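Local coordinates for aspartokinase (Synechocystis, PDB 3L76), which probably catalyses the ATP-dependent phosphorylation of the beta-carboxyl group of L-aspartate, and binds lysine and threonine at its ACT domains, at residues D443-D454 with P489-E499. Numbering follows the deposited sequence.
Sequences DQAQIAIRHVPD and PCRDIAFMVAE. With THR (threonine), chain D.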
ATOM      1  N   ASP A 443     -31.807  -4.071 -21.032  1.00 53.04           N
ATOM      2  CA  ASP A 443     -31.242  -2.737 -20.862  1.00 77.03           C
ATOM      3  C   ASP A 443     -30.725  -2.178 -22.177  1.00 70.69           C
ATOM      4  O   ASP A 443     -30.004  -1.177 -22.200  1.00 63.15           O
ATOM      5  CB  ASP A 443     -30.088  -2.770 -19.860  1.00103.27           C
ATOM      6  CG  ASP A 443     -30.561  -2.891 -18.429  1.00126.78           C
ATOM      7  OD1 ASP A 443     -31.265  -3.871 -18.109  1.00118.39           O
ATOM      8  OD2 ASP A 443     -30.223  -2.002 -17.620  0.35154.25           O
ATOM      9  N   GLN A 444     -31.092  -2.825 -23.273  1.00 57.07           N
ATOM     10  CA  GLN A 444     -30.508  -2.500 -24.563  1.00 45.17           C
ATOM     11  C   GLN A 444     -31.472  -1.778 -25.482  1.00 41.90           C
ATOM     12  O   GLN A 444     -32.678  -1.878 -25.324  1.00 53.66           O
ATOM     13  CB  GLN A 444     -30.023  -3.771 -25.237  1.00 40.63           C
ATOM     14  CG  GLN A 444     -28.613  -3.677 -25.767  1.00 81.86           C
ATOM     15  CD  GLN A 444     -27.563  -3.953 -24.711  1.00 59.63           C
ATOM     16  OE1 GLN A 444     -26.769  -4.875 -24.829  1.00 89.36           O
ATOM     17  NE2 GLN A 444     -27.569  -3.154 -23.667  1.00 89.38           N
ATOM     18  N   ALA A 445     -30.925  -1.053 -26.445  1.00 42.99           N
ATOM     19  CA  ALA A 445     -31.728  -0.434 -27.493  1.00 49.38           C
ATOM     20  C   ALA A 445     -31.329  -0.951 -28.877  1.00 41.91           C
ATOM     21  O   ALA A 445     -30.151  -1.109 -29.187  1.00 40.99           O
ATOM     22  CB  ALA A 445     -31.586   1.082 -27.439  1.00 55.56           C
ATOM     23  N   GLN A 446     -32.315  -1.210 -29.718  1.00 51.46           N
ATOM     24  CA  GLN A 446     -32.025  -1.601 -31.090  1.00 46.61           C
ATOM     25  C   GLN A 446     -31.838  -0.371 -31.958  1.00 43.00           C
ATOM     26  O   GLN A 446     -32.600   0.582 -31.876  1.00 48.69           O
ATOM     27  CB  GLN A 446     -33.145  -2.464 -31.640  1.00 31.68           C
ATOM     28  CG  GLN A 446     -33.012  -2.802 -33.110  1.00 39.99           C
ATOM     29  CD  GLN A 446     -34.306  -3.352 -33.678  1.00 51.23           C
ATOM     30  OE1 GLN A 446     -34.396  -4.521 -34.023  1.00 48.27           O
ATOM     31  NE2 GLN A 446     -35.322  -2.507 -33.753  1.00 66.52           N
ATOM     32  N   ILE A 447     -30.798  -0.378 -32.771  1.00 36.04           N
ATOM     33  CA  ILE A 447     -30.595   0.689 -33.731  1.00 56.07           C
ATOM     34  C   ILE A 447     -30.264   0.073 -35.079  1.00 44.89           C
ATOM     35  O   ILE A 447     -29.320  -0.699 -35.203  1.00 65.28           O
ATOM     36  CB  ILE A 447     -29.456   1.641 -33.326  1.00 52.77           C
ATOM     37  CG1 ILE A 447     -29.698   2.203 -31.931  1.00 40.18           C
ATOM     38  CG2 ILE A 447     -29.324   2.776 -34.344  1.00 47.56           C
ATOM     39  CD1 ILE A 447     -28.642   3.179 -31.500  1.00 29.56           C
ATOM     40  N   ALA A 448     -31.049   0.412 -36.089  1.00 42.41           N
ATOM     41  CA  ALA A 448     -30.821  -0.123 -37.409  1.00 44.32           C
ATOM     42  C   ALA A 448     -30.472   0.982 -38.359  1.00 36.81           C
ATOM     43  O   ALA A 448     -31.042   2.070 -38.324  1.00 39.94           O
ATOM     44  CB  ALA A 448     -32.029  -0.886 -37.913  1.00 38.66           C
ATOM     45  N   ILE A 449     -29.515   0.694 -39.219  1.00 35.97           N
ATOM     46  CA  ILE A 449     -29.209   1.616 -40.269  1.00 30.96           C
ATOM     47  C   ILE A 449     -29.617   1.013 -41.625  1.00 41.58           C
ATOM     48  O   ILE A 449     -29.014   0.069 -42.124  1.00 50.94           O
ATOM     49  CB  ILE A 449     -27.761   2.183 -40.117  1.00 39.75           C
ATOM     50  CG1 ILE A 449     -27.051   2.267 -41.442  1.00 23.69           C
ATOM     51  CG2 ILE A 449     -26.956   1.429 -39.049  1.00 39.54           C
ATOM     52  CD1 ILE A 449     -27.549   3.409 -42.297  1.00 67.26           C
ATOM     53  N   ARG A 450     -30.703   1.546 -42.179  1.00 49.74           N
ATOM     54  CA  ARG A 450     -31.281   1.057 -43.431  1.00 37.94           C
ATOM     55  C   ARG A 450     -30.403   1.400 -44.638  1.00 45.05           C
ATOM     56  O   ARG A 450     -29.901   2.514 -44.751  1.00 45.08           O
ATOM     57  CB  ARG A 450     -32.675   1.659 -43.661  1.00 27.54           C
ATOM     58  CG  ARG A 450     -33.751   1.366 -42.608  1.00 24.64           C
ATOM     59  CD  ARG A 450     -34.387   0.020 -42.801  1.00 33.98           C
ATOM     60  NE  ARG A 450     -35.532  -0.169 -41.921  1.00 38.61           N
ATOM     61  CZ  ARG A 450     -36.165  -1.331 -41.779  1.00 53.60           C
ATOM     62  NH1 ARG A 450     -35.751  -2.389 -42.457  1.00 34.78           N
ATOM     63  NH2 ARG A 450     -37.202  -1.442 -40.959  1.00 44.86           N
ATOM     64  N   HIS A 451     -30.217   0.432 -45.529  1.00 36.37           N
ATOM     65  CA  HIS A 451     -29.623   0.689 -46.840  1.00 51.06           C
ATOM     66  C   HIS A 451     -28.148   1.063 -46.853  1.00 41.93           C
ATOM     67  O   HIS A 451     -27.763   2.045 -47.482  1.00 40.83           O
ATOM     68  CB  HIS A 451     -30.429   1.746 -47.602  1.00 40.53           C
ATOM     69  CG  HIS A 451     -31.768   1.260 -48.049  1.00 58.08           C
ATOM     70  ND1 HIS A 451     -32.019  -0.066 -48.322  1.00 80.37           N
ATOM     71  CD2 HIS A 451     -32.929   1.913 -48.269  1.00 75.76           C
ATOM     72  CE1 HIS A 451     -33.277  -0.207 -48.693  1.00 40.71           C
ATOM     73  NE2 HIS A 451     -33.850   0.980 -48.672  1.00 48.98           N
ATOM     74  N   VAL A 452     -27.323   0.264 -46.191  1.00 37.98           N
ATOM     75  CA  VAL A 452     -25.886   0.475 -46.239  1.00 37.79           C
ATOM     76  C   VAL A 452     -25.400  -0.093 -47.555  1.00 40.89           C
ATOM     77  O   VAL A 452     -25.704  -1.245 -47.883  1.00 38.23           O
ATOM     78  CB  VAL A 452     -25.159  -0.217 -45.044  1.00 48.07           C
ATOM     79  CG1 VAL A 452     -23.651  -0.070 -45.158  1.00 35.23           C
ATOM     80  CG2 VAL A 452     -25.633   0.344 -43.717  1.00 27.28           C
ATOM     81  N   PRO A 453     -24.670   0.720 -48.330  1.00 33.94           N
ATOM     82  CA  PRO A 453     -24.082   0.243 -49.589  1.00 32.69           C
ATOM     83  C   PRO A 453     -23.299  -1.047 -49.363  1.00 43.49           C
ATOM     84  O   PRO A 453     -22.424  -1.097 -48.491  1.00 42.71           O
ATOM     85  CB  PRO A 453     -23.124   1.377 -49.983  1.00 27.29           C
ATOM     86  CG  PRO A 453     -23.701   2.601 -49.343  1.00 26.35           C
ATOM     87  CD  PRO A 453     -24.302   2.117 -48.038  1.00 42.35           C
ATOM     88  N   ASP A 454     -23.633  -2.084 -50.122  1.00 31.19           N
ATOM     89  CA  ASP A 454     -23.006  -3.381 -49.940  1.00 37.00           C
ATOM     90  C   ASP A 454     -21.622  -3.439 -50.622  1.00 32.21           C
ATOM     91  O   ASP A 454     -21.418  -4.139 -51.613  1.00 35.09           O
ATOM     92  CB  ASP A 454     -23.939  -4.510 -50.415  1.00 27.34           C
ATOM     93  CG  ASP A 454     -23.401  -5.896 -50.063  1.00 42.73           C
ATOM     94  OD1 ASP A 454     -22.677  -5.984 -49.062  1.00 33.98           O
ATOM     95  OD2 ASP A 454     -23.685  -6.891 -50.763  1.00 37.96           O
ATOM     96  N   PRO A 489     -26.606  -1.997 -54.958  1.00 38.65           N
ATOM     97  CA  PRO A 489     -26.961  -2.965 -53.916  1.00 42.64           C
ATOM     98  C   PRO A 489     -26.633  -2.481 -52.512  1.00 43.05           C
ATOM     99  O   PRO A 489     -25.731  -1.658 -52.330  1.00 30.62           O
ATOM    100  CB  PRO A 489     -26.104  -4.188 -54.261  1.00 34.98           C
ATOM    101  CG  PRO A 489     -25.852  -4.064 -55.719  1.00 58.34           C
ATOM    102  CD  PRO A 489     -25.791  -2.593 -56.026  1.00 32.43           C
ATOM    103  N   CYS A 490     -27.353  -3.019 -51.529  1.00 24.06           N
ATOM    104  CA  CYS A 490     -27.227  -2.576 -50.155  1.00 30.65           C
ATOM    105  C   CYS A 490     -27.896  -3.561 -49.180  1.00 35.89           C
ATOM    106  O   CYS A 490     -28.706  -4.398 -49.588  1.00 23.73           O
ATOM    107  CB  CYS A 490     -27.829  -1.177 -50.018  1.00 43.66           C
ATOM    108  SG  CYS A 490     -29.610  -1.183 -50.264  1.00 52.61           S
ATOM    109  N   ARG A 491     -27.534  -3.467 -47.900  1.00 38.08           N
ATOM    110  CA  ARG A 491     -28.108  -4.315 -46.865  1.00 33.54           C
ATOM    111  C   ARG A 491     -28.430  -3.423 -45.671  1.00 23.49           C
ATOM    112  O   ARG A 491     -27.835  -2.375 -45.522  1.00 32.50           O
ATOM    113  CB  ARG A 491     -27.119  -5.410 -46.443  1.00 14.77           C
ATOM    114  CG  ARG A 491     -26.618  -6.316 -47.550  1.00 35.96           C
ATOM    115  CD  ARG A 491     -25.587  -7.342 -47.027  1.00 26.79           C
ATOM    116  NE  ARG A 491     -24.868  -7.956 -48.140  1.00 34.25           N
ATOM    117  CZ  ARG A 491     -25.168  -9.136 -48.671  1.00 41.05           C
ATOM    118  NH1 ARG A 491     -26.151  -9.865 -48.161  1.00 19.29           N
ATOM    119  NH2 ARG A 491     -24.471  -9.591 -49.706  1.00 26.63           N
ATOM    120  N   ASP A 492     -29.385  -3.834 -44.849  1.00 29.24           N
ATOM    121  CA  ASP A 492     -29.653  -3.178 -43.589  1.00 31.98           C
ATOM    122  C   ASP A 492     -28.701  -3.732 -42.552  1.00 51.90           C
ATOM    123  O   ASP A 492     -28.339  -4.908 -42.601  1.00 48.76           O
ATOM    124  CB  ASP A 492     -31.090  -3.444 -43.148  1.00 34.46           C
ATOM    125  CG  ASP A 492     -32.112  -2.795 -44.053  1.00 44.11           C
ATOM    126  OD1 ASP A 492     -31.737  -1.889 -44.833  1.00 45.37           O
ATOM    127  OD2 ASP A 492     -33.294  -3.191 -43.967  1.00 46.11           O
ATOM    128  N   ILE A 493     -28.294  -2.882 -41.616  1.00 42.52           N
ATOM    129  CA  ILE A 493     -27.456  -3.315 -40.512  1.00 22.71           C
ATOM    130  C   ILE A 493     -28.148  -2.934 -39.224  1.00 32.94           C
ATOM    131  O   ILE A 493     -28.402  -1.764 -38.990  1.00 34.31           O
ATOM    132  CB  ILE A 493     -26.046  -2.657 -40.549  1.00 38.88           C
ATOM    133  CG1 ILE A 493     -25.290  -3.072 -41.809  1.00 30.88           C
ATOM    134  CG2 ILE A 493     -25.230  -3.022 -39.294  1.00 21.92           C
ATOM    135  CD1 ILE A 493     -23.871  -2.527 -41.876  1.00 27.23           C
ATOM    136  N   ALA A 494     -28.465  -3.926 -38.398  1.00 33.21           N
ATOM    137  CA  ALA A 494     -29.001  -3.679 -37.070  1.00 33.39           C
ATOM    138  C   ALA A 494     -27.947  -3.981 -35.992  1.00 52.23           C
ATOM    139  O   ALA A 494     -27.132  -4.894 -36.140  1.00 34.23           O
ATOM    140  CB  ALA A 494     -30.252  -4.523 -36.844  1.00 24.71           C
ATOM    141  N   PHE A 495     -27.974  -3.220 -34.903  1.00 32.37           N
ATOM    142  CA  PHE A 495     -27.048  -3.461 -33.808  1.00 41.80           C
ATOM    143  C   PHE A 495     -27.670  -2.985 -32.516  1.00 42.52           C
ATOM    144  O   PHE A 495     -28.647  -2.255 -32.539  1.00 38.96           O
ATOM    145  CB  PHE A 495     -25.699  -2.772 -34.050  1.00 39.20           C
ATOM    146  CG  PHE A 495     -25.759  -1.272 -34.023  1.00 43.04           C
ATOM    147  CD1 PHE A 495     -26.076  -0.557 -35.167  1.00 44.50           C
ATOM    148  CD2 PHE A 495     -25.482  -0.569 -32.857  1.00 42.01           C
ATOM    149  CE1 PHE A 495     -26.131   0.842 -35.148  1.00 52.96           C
ATOM    150  CE2 PHE A 495     -25.538   0.826 -32.838  1.00 54.58           C
ATOM    151  CZ  PHE A 495     -25.862   1.529 -33.986  1.00 39.40           C
ATOM    152  N   MET A 496     -27.110  -3.404 -31.389  1.00 40.62           N
ATOM    153  CA  MET A 496     -27.662  -3.016 -30.100  1.00 39.16           C
ATOM    154  C   MET A 496     -26.627  -2.366 -29.206  1.00 30.76           C
ATOM    155  O   MET A 496     -25.459  -2.757 -29.202  1.00 36.62           O
ATOM    156  CB  MET A 496     -28.309  -4.206 -29.398  1.00 42.05           C
ATOM    157  CG  MET A 496     -29.598  -4.657 -30.055  1.00 53.64           C
ATOM    158  SD  MET A 496     -30.077  -6.292 -29.508  1.00 42.95           S
ATOM    159  CE  MET A 496     -29.586  -7.294 -30.896  1.00160.27           C
ATOM    160  N   VAL A 497     -27.074  -1.350 -28.471  1.00 38.80           N
ATOM    161  CA  VAL A 497     -26.252  -0.659 -27.492  1.00 45.59           C
ATOM    162  C   VAL A 497     -27.079  -0.378 -26.256  1.00 58.45           C
ATOM    163  O   VAL A 497     -28.306  -0.471 -26.287  1.00 58.50           O
ATOM    164  CB  VAL A 497     -25.688   0.668 -28.027  1.00 36.80           C
ATOM    165  CG1 VAL A 497     -24.684   0.413 -29.149  1.00 25.14           C
ATOM    166  CG2 VAL A 497     -26.811   1.592 -28.470  1.00 47.42           C
ATOM    167  N   ALA A 498     -26.395  -0.051 -25.164  1.00 62.93           N
ATOM    168  CA  ALA A 498     -27.056   0.365 -23.940  1.00 57.34           C
ATOM    169  C   ALA A 498     -27.932   1.579 -24.236  1.00 39.21           C
ATOM    170  O   ALA A 498     -27.493   2.502 -24.924  1.00 59.91           O
ATOM    171  CB  ALA A 498     -26.006   0.696 -22.878  1.00 37.56           C
ATOM    172  N   GLU A 499     -29.163   1.579 -23.724  1.00 66.56           N
ATOM    173  CA  GLU A 499     -30.081   2.710 -23.909  1.00 69.35           C
ATOM    174  C   GLU A 499     -29.443   4.071 -23.612  1.00 58.79           C
ATOM    175  O   GLU A 499     -29.783   5.071 -24.233  1.00 82.74           O
ATOM    176  CB  GLU A 499     -31.338   2.526 -23.059  1.00 62.01           C
ATOM    177  CG  GLU A 499     -32.115   1.273 -23.376  1.00 74.04           C
ATOM    178  CD  GLU A 499     -33.506   1.269 -22.760  1.00 93.10           C
ATOM    179  OE1 GLU A 499     -33.860   2.251 -22.073  1.00 87.32           O
ATOM    180  OE2 GLU A 499     -34.246   0.282 -22.968  1.00 98.18           O
TER
HETATM  181  N   THR D 602     -20.858  -5.113 -47.303  1.00 29.24           N
HETATM  182  CA  THR D 602     -20.584  -3.998 -46.400  1.00 33.77           C
HETATM  183  C   THR D 602     -19.148  -4.076 -45.911  1.00 48.13           C
HETATM  184  O   THR D 602     -18.456  -5.083 -46.152  1.00 29.84           O
HETATM  185  CB  THR D 602     -21.516  -3.986 -45.181  1.00 25.74           C
HETATM  186  OG1 THR D 602     -21.343  -5.203 -44.436  1.00 29.58           O
HETATM  187  CG2 THR D 602     -22.986  -3.829 -45.618  1.00 25.45           C
HETATM  188  OXT THR D 602     -18.672  -3.125 -45.276  1.00 34.63           O
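Strands 444-453 and 490-498 pair antiparallel within an ACT domain, backbone hydrogen bonds running from Glu499 N to Asp443 O at one end to Asp454 N to Pro489 O at the other. The register slips by one residue between Ile449 and Val452, a beta bulge where His451 has positive phi (69°). There the carboxylate of Asp492 stands in for a backbone acceptor: OD1 takes the His451 N-H at 2.9 Å, nearly along its C-O bond, while Asp492 OD2 forms a salt bridge with Arg450 NH1, which approaches from above the carboxylate plane and also bonds His307 O. On the face toward helix 458-468, Ile447 CB lies over the Phe495 ring, 4.0 Å from its centroid, a CH-pi contact; Val452 CG2 touches Ile493 CD1 at 3.8 Å. Past the bulge, with CG anti to the backbone N (chi1 -172°), Asp454 turns OD1 to the bound threonine's N (2.7 Å) and Arg491 NE (3.1 Å), the latter above the carboxylate, whose plane is 85° from the guanidinium. Arg491 NH2 adds a weak hydrogen bond to Asp454 OD2, completing a salt bridge; its NH1 reaches Ser479 O. A leucine replacing Arg491 would probably leave Asp454 freer to turn, though Arg481, Asn385 and the ligand would still hold it. The paired strands thus hold a carboxylate, probably kept anionic by two arginines, against the ligand's ammonium.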